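Titin (Homo sapiens, PDB 1WAA) forms, through this immunoglobulin-like domain, one link of the giant chain that gives striated muscle its passive elasticity. Local coordinates at residues E[26-31]-E[57-62]. Residues are numbered along the deposited sequence; the frame is centred on the assembly and turned at random.
Sequences EIELSE and GKKHIL. With ZN (zinc ion), chain H.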
loop_
_atom_site.group_PDB
_atom_site.type_symbol
_atom_site.label_atom_id
_atom_site.label_comp_id
_atom_site.label_asym_id
_atom_site.label_seq_id
_atom_site.Cartn_x
_atom_site.Cartn_y
_atom_site.Cartn_z
ATOM N N GLU E 26 -1.352 -8.831 -17.735
ATOM C CA GLU E 26 -1.761 -9.104 -16.373
ATOM C C GLU E 26 -1.051 -10.366 -15.881
ATOM O O GLU E 26 -1.085 -11.403 -16.541
ATOM C CB GLU E 26 -3.276 -9.314 -16.393
ATOM C CG GLU E 26 -3.871 -9.658 -15.062
ATOM C CD GLU E 26 -5.334 -9.988 -15.139
ATOM O OE1 GLU E 26 -6.018 -9.881 -14.109
ATOM O OE2 GLU E 26 -5.815 -10.356 -16.213
ATOM N N ILE E 27 -0.400 -10.279 -14.724
ATOM C CA ILE E 27 0.174 -11.487 -14.103
ATOM C C ILE E 27 -0.112 -11.497 -12.618
ATOM O O ILE E 27 -0.122 -10.440 -11.978
ATOM C CB ILE E 27 1.687 -11.612 -14.379
ATOM C CG1 ILE E 27 2.264 -12.907 -13.798
ATOM C CG2 ILE E 27 2.433 -10.438 -13.833
ATOM C CD1 ILE E 27 3.680 -13.147 -14.214
ATOM N N GLU E 28 -0.350 -12.683 -12.061
ATOM C CA GLU E 28 -0.623 -12.804 -10.632
ATOM C C GLU E 28 0.450 -13.640 -9.946
ATOM O O GLU E 28 0.771 -14.749 -10.389
ATOM C CB GLU E 28 -1.995 -13.437 -10.411
ATOM C CG GLU E 28 -2.542 -13.227 -9.009
ATOM C CD GLU E 28 -3.927 -13.827 -8.866
ATOM O OE1 GLU E 28 -4.063 -14.865 -8.169
ATOM O OE2 GLU E 28 -4.873 -13.279 -9.483
ATOM N N LEU E 29 0.989 -13.129 -8.853
ATOM C CA LEU E 29 2.035 -13.838 -8.123
ATOM C C LEU E 29 1.435 -14.557 -6.939
ATOM O O LEU E 29 0.277 -14.347 -6.599
ATOM C CB LEU E 29 3.083 -12.833 -7.624
ATOM C CG LEU E 29 4.297 -12.533 -8.507
ATOM C CD1 LEU E 29 4.131 -12.930 -9.983
ATOM C CD2 LEU E 29 4.714 -11.119 -8.355
ATOM N N SER E 30 2.247 -15.399 -6.306
ATOM C CA SER E 30 1.832 -16.174 -5.139
ATOM C C SER E 30 1.764 -15.328 -3.864
ATOM O O SER E 30 1.190 -15.766 -2.868
ATOM C CB SER E 30 2.784 -17.365 -4.935
ATOM O OG SER E 30 4.112 -16.890 -4.817
ATOM N N GLU E 31 2.336 -14.124 -3.923
ATOM C CA GLU E 31 2.510 -13.227 -2.765
ATOM C C GLU E 31 2.339 -11.784 -3.165
ATOM O O GLU E 31 2.725 -11.395 -4.289
ATOM C CB GLU E 31 3.915 -13.382 -2.165
ATOM C CG GLU E 31 4.174 -14.751 -1.521
ATOM C CD GLU E 31 3.521 -14.898 -0.123
ATOM O OE1 GLU E 31 3.240 -16.048 0.297
ATOM O OE2 GLU E 31 3.297 -13.860 0.558
ATOM N N GLY E 57 -1.406 -5.647 -4.658
ATOM C CA GLY E 57 -1.391 -6.964 -3.993
ATOM C C GLY E 57 -0.606 -7.956 -4.839
ATOM O O GLY E 57 0.520 -7.662 -5.238
ATOM N N LYS E 58 -1.219 -9.096 -5.141
ATOM C CA LYS E 58 -0.608 -10.150 -5.966
ATOM C C LYS E 58 -0.585 -9.854 -7.462
ATOM O O LYS E 58 0.091 -10.546 -8.254
ATOM C CB LYS E 58 -1.336 -11.487 -5.733
ATOM C CG LYS E 58 -1.247 -11.970 -4.319
ATOM C CD LYS E 58 -1.618 -13.412 -4.185
ATOM C CE LYS E 58 -3.100 -13.625 -4.276
ATOM N NZ LYS E 58 -3.410 -15.033 -3.868
ATOM N N LYS E 59 -1.319 -8.815 -7.839
ATOM C CA LYS E 59 -1.508 -8.422 -9.223
ATOM C C LYS E 59 -0.478 -7.421 -9.757
ATOM O O LYS E 59 -0.164 -6.419 -9.112
ATOM C CB LYS E 59 -2.904 -7.815 -9.384
ATOM C CG LYS E 59 -3.891 -8.807 -9.905
ATOM C CD LYS E 59 -3.574 -9.179 -11.345
ATOM C CE LYS E 59 -3.893 -10.647 -11.543
ATOM N NZ LYS E 59 -5.256 -11.059 -11.054
ATOM N N HIS E 60 0.050 -7.712 -10.942
ATOM C CA HIS E 60 0.913 -6.796 -11.655
ATOM C C HIS E 60 0.358 -6.570 -13.049
ATOM O O HIS E 60 0.024 -7.517 -13.744
ATOM C CB HIS E 60 2.288 -7.372 -11.752
ATOM C CG HIS E 60 3.064 -7.269 -10.488
ATOM N ND1 HIS E 60 2.894 -8.152 -9.441
ATOM C CD2 HIS E 60 4.009 -6.388 -10.094
ATOM C CE1 HIS E 60 3.719 -7.827 -8.464
ATOM N NE2 HIS E 60 4.412 -6.772 -8.842
ATOM N N ILE E 61 0.236 -5.308 -13.439
ATOM C CA ILE E 61 -0.368 -4.967 -14.717
ATOM C C ILE E 61 0.534 -4.068 -15.526
ATOM O O ILE E 61 1.214 -3.213 -14.966
ATOM C CB ILE E 61 -1.748 -4.332 -14.468
ATOM C CG1 ILE E 61 -2.723 -5.401 -13.950
ATOM C CG2 ILE E 61 -2.302 -3.592 -15.730
ATOM C CD1 ILE E 61 -3.789 -4.867 -13.040
ATOM N N LEU E 62 0.538 -4.261 -16.844
ATOM C CA LEU E 62 1.245 -3.365 -17.740
ATOM C C LEU E 62 0.243 -2.874 -18.769
ATOM O O LEU E 62 -0.431 -3.700 -19.403
ATOM C CB LEU E 62 2.348 -4.114 -18.479
ATOM C CG LEU E 62 3.062 -3.303 -19.567
ATOM C CD1 LEU E 62 3.863 -2.168 -18.954
ATOM C CD2 LEU E 62 3.955 -4.188 -20.363
HETATM ZN ZN ZN H . -7.298 -11.206 -14.270
HETATM O O HOH W 1 3.192 -9.003 -5.726
HETATM O O HOH W 2 -6.575 -13.161 -13.614
#
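Ile27 and His60 face each other as an antiparallel hydrogen-bonded pair, a clear example of how a sheet sorts apolar from charged side chains by alternation. Ile27 N reaches His60 O at 3.0 Å, and His60 N returns the bond to Ile27 O at 2.9 Å. Two residues on, Leu29 N donates to Lys58 O across 2.8 Å. On the face carrying Ile27 and His60 the packing is close. Ile27 CG2 lies against His60 CB, 3.7 Å away, while Leu29 CD2 approaches His60 CE1 obliquely at 3.4 Å. His60 ND1 is buried beside that methyl with no polar partner, whereas NE2 makes a weak hydrogen bond to Val34 O.

The other face is polar, and charge organises it. Lys59, bent along its length, passes CE between two carboxylates: NZ bonds Glu28 OE2 at 2.7 Å, on the anti lone pair, and reaches Glu26 OE1 weakly at 3.4 Å; an acidic side chain of a neighbouring chain is a further salt-bridge partner of NZ. Glu28 OE2 also makes a salt bridge with Lys10 NZ of strand 8-10. Glu26 CG stands anti to the backbone N (chi1 178°), and the extended chain beyond it presents both oxygens to a zinc ion, whose coordination a water and side chains of a neighbouring chain complete. An alanine in place of Glu28 would probably leave Lys10 without this mate and Lys59 NZ with only its weak bond to Glu26 OE1 and its partner on the neighbouring chain. The loose part is the end of the pairing, partly open to solvent, where a water donates to both Glu31 O and Gly57 O, and Lys58 lays its aliphatic chain over Leu29 O.

Strand 23-29 is thus joined to strand 59-64 inside the four-strand sheet of an immunoglobulin sandwich, with strands 8-10 and 51-56 at its outer edges; Ile27 and His60 both meet Trp38 and Phe77 of the opposing sheet.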